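Beta-ketoacyl synthase (Pseudomonas aeruginosa, PDB 4CW4) catalyses the condensation of acetyl-CoA with malonyl-ACP to give acetoacetyl-ACP, the primer that initiates fatty acid biosynthesis. Local coordinates at residues K416-A421 with D428-A433; V422-L427 with V548-R553. All coordinates share one frame; numbering follows the deposited sequence.

Interaction 1: residues K416-A421 with D428-A433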
ATOM      1  N   LYS A 416      -6.379   2.819 -24.463  1.00 10.61           N
ATOM      2  CA  LYS A 416      -7.128   3.962 -23.922  1.00 10.37           C
ATOM      3  C   LYS A 416      -6.236   5.198 -23.816  1.00 10.75           C
ATOM      4  O   LYS A 416      -6.683   6.329 -24.038  1.00 11.05           O
ATOM      5  CB  LYS A 416      -7.729   3.643 -22.552  1.00 11.45           C
ATOM      6  CG  LYS A 416      -8.838   2.628 -22.584  1.00 12.87           C
ATOM      7  CD  LYS A 416      -9.396   2.373 -21.202  1.00 14.48           C
ATOM      8  CE  LYS A 416     -10.192   3.557 -20.697  1.00 15.55           C
ATOM      9  NZ  LYS A 416     -10.752   3.364 -19.339  1.00 15.73           N
ATOM     10  N   ALA A 417      -4.965   4.991 -23.476  1.00 10.41           N
ATOM     11  CA  ALA A 417      -4.041   6.128 -23.352  1.00 11.25           C
ATOM     12  C   ALA A 417      -3.861   6.832 -24.700  1.00 11.62           C
ATOM     13  O   ALA A 417      -3.938   8.064 -24.796  1.00 11.62           O
ATOM     14  CB  ALA A 417      -2.688   5.671 -22.788  1.00 11.36           C
ATOM     15  N   VAL A 418      -3.607   6.048 -25.737  1.00 10.92           N
ATOM     16  CA  VAL A 418      -3.445   6.601 -27.068  1.00 11.68           C
ATOM     17  C   VAL A 418      -4.730   7.322 -27.526  1.00 11.53           C
ATOM     18  O   VAL A 418      -4.664   8.454 -28.014  1.00 13.22           O
ATOM     19  CB  VAL A 418      -2.979   5.520 -28.069  1.00 11.92           C
ATOM     20  CG1 VAL A 418      -2.886   6.099 -29.474  1.00 12.35           C
ATOM     21  CG2 VAL A 418      -1.601   4.981 -27.652  1.00 11.92           C
ATOM     22  N   ALA A 419      -5.891   6.701 -27.329  1.00 11.31           N
ATOM     23  CA  ALA A 419      -7.138   7.329 -27.738  1.00 12.07           C
ATOM     24  C   ALA A 419      -7.313   8.662 -27.014  1.00 12.29           C
ATOM     25  O   ALA A 419      -7.773   9.648 -27.612  1.00 13.25           O
ATOM     26  CB  ALA A 419      -8.324   6.419 -27.448  1.00 13.53           C
ATOM     27  N   SER A 420      -6.956   8.706 -25.731  1.00 11.96           N
ATOM     28  CA  SER A 420      -7.156   9.924 -24.953  1.00 11.63           C
ATOM     29  C   SER A 420      -6.264  11.042 -25.493  1.00 11.83           C
ATOM     30  O   SER A 420      -6.686  12.200 -25.569  1.00 13.12           O
ATOM     31  CB  SER A 420      -6.915   9.693 -23.464  1.00 11.82           C
ATOM     32  OG  SER A 420      -5.544   9.533 -23.168  1.00 12.47           O
ATOM     33  N   ALA A 421      -5.040  10.680 -25.895  1.00 11.66           N
ATOM     34  CA  ALA A 421      -4.121  11.654 -26.448  1.00 12.65           C
ATOM     35  C   ALA A 421      -4.632  12.173 -27.797  1.00 13.48           C
ATOM     36  O   ALA A 421      -4.511  13.354 -28.096  1.00 14.19           O
ATOM     37  CB  ALA A 421      -2.713  11.062 -26.579  1.00 13.20           C
ATOM     38  N   ASP A 428      -2.537  13.409 -35.960  1.00 18.10           N
ATOM     39  CA  ASP A 428      -1.248  13.687 -36.595  1.00 19.56           C
ATOM     40  C   ASP A 428      -0.139  13.784 -35.558  1.00 17.76           C
ATOM     41  O   ASP A 428       0.938  13.207 -35.734  1.00 18.14           O
ATOM     42  CB  ASP A 428      -1.312  14.971 -37.420  1.00 22.62           C
ATOM     43  CG  ASP A 428       0.005  15.278 -38.114  1.00 26.62           C
ATOM     44  OD1 ASP A 428       0.335  14.570 -39.082  1.00 28.43           O
ATOM     45  OD2 ASP A 428       0.714  16.211 -37.677  1.00 28.42           O
ATOM     46  N   THR A 429      -0.399  14.504 -34.470  1.00 16.57           N
ATOM     47  CA  THR A 429       0.611  14.659 -33.421  1.00 17.00           C
ATOM     48  C   THR A 429       0.917  13.318 -32.745  1.00 15.70           C
ATOM     49  O   THR A 429       2.055  13.023 -32.440  1.00 16.77           O
ATOM     50  CB  THR A 429       0.197  15.727 -32.396  1.00 18.66           C
ATOM     51  OG1 THR A 429       0.171  17.003 -33.040  1.00 20.44           O
ATOM     52  CG2 THR A 429       1.191  15.790 -31.247  1.00 18.52           C
ATOM     53  N   VAL A 430      -0.097  12.502 -32.519  1.00 13.88           N
ATOM     54  CA  VAL A 430       0.148  11.172 -31.981  1.00 13.52           C
ATOM     55  C   VAL A 430       0.968  10.324 -32.966  1.00 13.80           C
ATOM     56  O   VAL A 430       1.910   9.639 -32.573  1.00 14.03           O
ATOM     57  CB  VAL A 430      -1.163  10.477 -31.603  1.00 13.77           C
ATOM     58  CG1 VAL A 430      -0.934   8.987 -31.295  1.00 14.34           C
ATOM     59  CG2 VAL A 430      -1.782  11.160 -30.391  1.00 13.78           C
ATOM     60  N   ARG A 431       0.634  10.402 -34.252  1.00 13.53           N
ATOM     61  CA  ARG A 431       1.314   9.586 -35.242  1.00 13.79           C
ATOM     62  C   ARG A 431       2.751   9.985 -35.490  1.00 14.58           C
ATOM     63  O   ARG A 431       3.563   9.133 -35.803  1.00 16.41           O
ATOM     64  CB  ARG A 431       0.553   9.593 -36.571  1.00 15.00           C
ATOM     65  CG  ARG A 431      -0.698   8.738 -36.523  1.00 15.78           C
ATOM     66  CD  ARG A 431      -1.543   8.920 -37.786  1.00 17.14           C
ATOM     67  NE  ARG A 431      -2.681   8.006 -37.771  1.00 18.31           N
ATOM     68  CZ  ARG A 431      -3.734   8.099 -38.576  1.00 20.50           C
ATOM     69  NH1 ARG A 431      -3.816   9.071 -39.487  1.00 21.89           N
ATOM     70  NH2 ARG A 431      -4.714   7.216 -38.467  1.00 21.73           N
ATOM     71  N   HIS A 432       3.072  11.270 -35.377  1.00 14.75           N
ATOM     72  CA  HIS A 432       4.382  11.745 -35.795  1.00 15.73           C
ATOM     73  C   HIS A 432       5.185  12.477 -34.739  1.00 15.56           C
ATOM     74  O   HIS A 432       6.336  12.821 -34.978  1.00 16.97           O
ATOM     75  CB  HIS A 432       4.213  12.632 -37.032  1.00 16.94           C
ATOM     76  CG  HIS A 432       3.544  11.935 -38.167  1.00 18.95           C
ATOM     77  ND1 HIS A 432       4.156  10.927 -38.879  1.00 20.42           N
ATOM     78  CD2 HIS A 432       2.303  12.067 -38.688  1.00 20.70           C
ATOM     79  CE1 HIS A 432       3.328  10.487 -39.810  1.00 21.74           C
ATOM     80  NE2 HIS A 432       2.196  11.158 -39.712  1.00 22.11           N
ATOM     81  N   ALA A 433       4.609  12.670 -33.558  1.00 13.89           N
ATOM     82  CA  ALA A 433       5.302  13.385 -32.498  1.00 13.35           C
ATOM     83  C   ALA A 433       5.011  12.788 -31.131  1.00 12.34           C
ATOM     84  O   ALA A 433       4.954  13.511 -30.137  1.00 13.47           O
ATOM     85  CB  ALA A 433       4.938  14.854 -32.526  1.00 13.35           C
TER
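Val430 sets one methyl against each of two residues on the preceding helix, a small example of a corner between two consecutive helices where one branched side chain bridges two residues about a helical turn apart. Its CG2 lies 3.9 Å from Ala421 CB, and its CG1 touches Val418 CG1 at the same 3.9 Å, the two side chains meeting at a slant. In both valines CG1 is anti to the backbone N (chi1 177° in Val418, 169° in Val430), which brings these two methyls together. The CA atoms of Ala421 and Val430 are 7.0 Å apart, consistent with the small alanine permitting close approach. All three residues are buried; Ile463 also packs on Val430, while Val457 and Phe461 of helix 444-461 cover Val418.

Away from this contact, helix 427-433 is looser: Asp428 and His432 are exposed, and Asp428 makes a long, weak ion pair with Lys528. Ser420, by contrast, is buried against strands 387-394 and 543-550; its OG bonds back to Ala417 O at 2.7 Å, on the same face of that carbonyl as Ala421 N. With no polar bond across the interface, the two segments are joined by methyl packing alone.

Interaction 2: residues V422-L427 with V548-R553; sequences VQIVGL and VVLSPR
The last helical turn of 422-427 faces the end of strand 543-550, with Val425 and Leu550 the nearest pair at 8.9 Å between their CA atoms. The helix stops at Gly426, whose N still bonds Val422 O at 2.9 Å but whose positive phi of 91°, a conformation that suits glycine, turns the chain out of the helix. Gly426 is also the N-cap of the next helix. On the other segment, Ser551 is the N-cap of helix 552-563, its OG bonded to Ile554 N.

Between these backbones Leu550 offers one methyl to each of two neighbours. Its CD1 touches Ile424 CG2 at 4.1 Å, the two side chains set roughly perpendicular, and its CD2 reaches Val425 CG1 at 4.1 Å, the side chains of Val425 and Leu550 running antiparallel alongside each other. In Ile424 a chi1 of -68° puts CG1 beside the backbone N and anti to the carbonyl carbon, which sets CG2 anti to the N, and it is this short branch that meets the leucine. No hydrogen bond spans the contact.

Thr390 of strand 387-394 packs on both Ile424 and Leu550, and Met558 of helix 552-563 touches the same two, while Ile554 lies on Val425. The apolar patch thus sits where helix 409-425 covers the antiparallel strands 387-394 and 543-550, beside the start of helix 552-563.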
ATOM      1  N   VAL A 422      -5.194  11.294 -28.618  1.00 13.07           N
ATOM      2  CA  VAL A 422      -5.754  11.719 -29.901  1.00 13.04           C
ATOM      3  C   VAL A 422      -6.812  12.803 -29.686  1.00 13.49           C
ATOM      4  O   VAL A 422      -6.865  13.785 -30.415  1.00 14.49           O
ATOM      5  CB  VAL A 422      -6.341  10.521 -30.683  1.00 13.93           C
ATOM      6  CG1 VAL A 422      -7.155  10.987 -31.886  1.00 13.93           C
ATOM      7  CG2 VAL A 422      -5.224   9.577 -31.133  1.00 14.64           C
ATOM      8  N   GLN A 423      -7.637  12.652 -28.656  1.00 13.99           N
ATOM      9  CA  GLN A 423      -8.663  13.656 -28.404  1.00 15.69           C
ATOM     10  C   GLN A 423      -8.075  15.013 -28.068  1.00 17.05           C
ATOM     11  O   GLN A 423      -8.685  16.040 -28.340  1.00 19.48           O
ATOM     12  CB  GLN A 423      -9.568  13.226 -27.255  1.00 17.44           C
ATOM     13  CG  GLN A 423     -10.337  11.958 -27.513  1.00 20.33           C
ATOM     14  CD  GLN A 423     -11.511  11.829 -26.585  1.00 23.83           C
ATOM     15  OE1 GLN A 423     -11.597  10.891 -25.774  1.00 25.47           O
ATOM     16  NE2 GLN A 423     -12.434  12.777 -26.690  1.00 24.18           N
ATOM     17  N   ILE A 424      -6.897  15.023 -27.458  1.00 15.44           N
ATOM     18  CA  ILE A 424      -6.337  16.263 -26.948  1.00 16.10           C
ATOM     19  C   ILE A 424      -5.400  16.930 -27.944  1.00 16.47           C
ATOM     20  O   ILE A 424      -5.479  18.136 -28.119  1.00 19.42           O
ATOM     21  CB  ILE A 424      -5.650  16.054 -25.573  1.00 16.94           C
ATOM     22  CG1 ILE A 424      -6.710  15.716 -24.513  1.00 17.60           C
ATOM     23  CG2 ILE A 424      -4.865  17.305 -25.171  1.00 17.58           C
ATOM     24  CD1 ILE A 424      -6.158  15.235 -23.157  1.00 18.93           C
ATOM     25  N   VAL A 425      -4.531  16.162 -28.601  1.00 15.93           N
ATOM     26  CA  VAL A 425      -3.535  16.749 -29.511  1.00 15.72           C
ATOM     27  C   VAL A 425      -3.781  16.422 -30.986  1.00 16.29           C
ATOM     28  O   VAL A 425      -3.137  16.991 -31.859  1.00 17.51           O
ATOM     29  CB  VAL A 425      -2.057  16.346 -29.143  1.00 16.31           C
ATOM     30  CG1 VAL A 425      -1.701  16.763 -27.729  1.00 17.51           C
ATOM     31  CG2 VAL A 425      -1.830  14.849 -29.314  1.00 15.55           C
ATOM     32  N   GLY A 426      -4.712  15.513 -31.265  1.00 16.65           N
ATOM     33  CA  GLY A 426      -5.004  15.106 -32.624  1.00 16.14           C
ATOM     34  C   GLY A 426      -4.204  13.921 -33.104  1.00 15.60           C
ATOM     35  O   GLY A 426      -3.128  13.625 -32.562  1.00 15.71           O
ATOM     36  N   LEU A 427      -4.723  13.255 -34.129  1.00 16.34           N
ATOM     37  CA  LEU A 427      -4.105  12.054 -34.680  1.00 18.13           C
ATOM     38  C   LEU A 427      -2.719  12.296 -35.251  1.00 18.17           C
ATOM     39  O   LEU A 427      -1.839  11.468 -35.092  1.00 18.41           O
ATOM     40  CB  LEU A 427      -4.958  11.477 -35.805  1.00 22.45           C
ATOM     41  CG  LEU A 427      -5.740  10.198 -35.592  1.00 25.78           C
ATOM     42  CD1 LEU A 427      -6.398   9.827 -36.922  1.00 27.40           C
ATOM     43  CD2 LEU A 427      -4.874   9.052 -35.035  1.00 26.26           C
ATOM     44  N   VAL A 548      -0.337   9.460 -19.869  1.00 10.66           N
ATOM     45  CA  VAL A 548      -0.165  10.407 -20.969  1.00 10.14           C
ATOM     46  C   VAL A 548       0.471  11.689 -20.445  1.00 10.54           C
ATOM     47  O   VAL A 548      -0.065  12.344 -19.545  1.00 10.62           O
ATOM     48  CB  VAL A 548      -1.524  10.738 -21.629  1.00 11.21           C
ATOM     49  CG1 VAL A 548      -1.326  11.686 -22.806  1.00 11.83           C
ATOM     50  CG2 VAL A 548      -2.212   9.470 -22.088  1.00 12.29           C
ATOM     51  N   VAL A 549       1.611  12.049 -21.024  1.00 10.50           N
ATOM     52  CA  VAL A 549       2.333  13.256 -20.646  1.00 11.21           C
ATOM     53  C   VAL A 549       2.487  14.139 -21.878  1.00 11.28           C
ATOM     54  O   VAL A 549       2.913  13.673 -22.932  1.00 11.82           O
ATOM     55  CB  VAL A 549       3.750  12.926 -20.092  1.00 13.47           C
ATOM     56  CG1 VAL A 549       4.371  14.162 -19.443  1.00 13.46           C
ATOM     57  CG2 VAL A 549       3.714  11.750 -19.132  1.00 16.11           C
ATOM     58  N   LEU A 550       2.117  15.405 -21.734  1.00 11.27           N
ATOM     59  CA  LEU A 550       2.229  16.404 -22.791  1.00 12.69           C
ATOM     60  C   LEU A 550       3.442  17.281 -22.546  1.00 11.82           C
ATOM     61  O   LEU A 550       3.790  17.559 -21.399  1.00 12.11           O
ATOM     62  CB  LEU A 550       0.984  17.293 -22.823  1.00 13.76           C
ATOM     63  CG  LEU A 550      -0.375  16.587 -22.831  1.00 14.55           C
ATOM     64  CD1 LEU A 550      -1.500  17.627 -22.874  1.00 16.14           C
ATOM     65  CD2 LEU A 550      -0.464  15.613 -24.004  1.00 15.17           C
ATOM     66  N   SER A 551       4.087  17.728 -23.624  1.00 11.68           N
ATOM     67  CA  SER A 551       5.251  18.583 -23.516  1.00 12.31           C
ATOM     68  C   SER A 551       4.905  19.965 -22.975  1.00 12.39           C
ATOM     69  O   SER A 551       3.747  20.397 -23.034  1.00 12.93           O
ATOM     70  CB  SER A 551       5.878  18.788 -24.909  1.00 12.85           C
ATOM     71  OG  SER A 551       4.995  19.558 -25.707  1.00 14.02           O
ATOM     72  N   PRO A 552       5.937  20.704 -22.529  1.00 13.04           N
ATOM     73  CA  PRO A 552       5.711  22.115 -22.211  1.00 13.85           C
ATOM     74  C   PRO A 552       5.089  22.917 -23.357  1.00 15.15           C
ATOM     75  O   PRO A 552       4.226  23.759 -23.090  1.00 15.42           O
ATOM     76  CB  PRO A 552       7.106  22.618 -21.871  1.00 14.36           C
ATOM     77  CG  PRO A 552       7.793  21.422 -21.323  1.00 14.31           C
ATOM     78  CD  PRO A 552       7.287  20.264 -22.130  1.00 13.23           C
ATOM     79  N   ARG A 553       5.501  22.676 -24.597  1.00 15.58           N
ATOM     80  CA  ARG A 553       4.942  23.445 -25.701  1.00 17.71           C
ATOM     81  C   ARG A 553       3.436  23.251 -25.802  1.00 16.74           C
ATOM     82  O   ARG A 553       2.697  24.217 -25.975  1.00 17.03           O
ATOM     83  CB  ARG A 553       5.565  23.065 -27.044  1.00 20.07           C
ATOM     84  CG  ARG A 553       5.096  23.974 -28.178  1.00 24.72           C
ATOM     85  CD  ARG A 553       5.743  23.629 -29.510  1.00 29.03           C
ATOM     86  NE  ARG A 553       5.036  22.527 -30.160  1.00 32.69           N
ATOM     87  CZ  ARG A 553       3.854  22.642 -30.754  1.00 34.63           C
ATOM     88  NH1 ARG A 553       3.228  23.815 -30.786  1.00 35.60           N
ATOM     89  NH2 ARG A 553       3.292  21.575 -31.314  1.00 35.02           N
TER

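Followed from the N terminus, helix 409-425 supplies first 416-421 and then 422-427, so both contacts start from one helix. Interaction 1 closes a short loop, only six residues lying between its segments, when the chain turns back at 428-433. Interaction 2 closes a long one, bridging 120 residues to reach 548-553. Because 422-427 falls inside the first loop and its partner beyond it, the two cross rather than nest. The centres of the two contacts are about 7 Å apart, and they touch directly, with Val430 CG2 3.8 Å from Val425 CG2. Together they tie the helical corner to strand 543-550 of the ketosynthase fold, with residues of the second subunit packing on both.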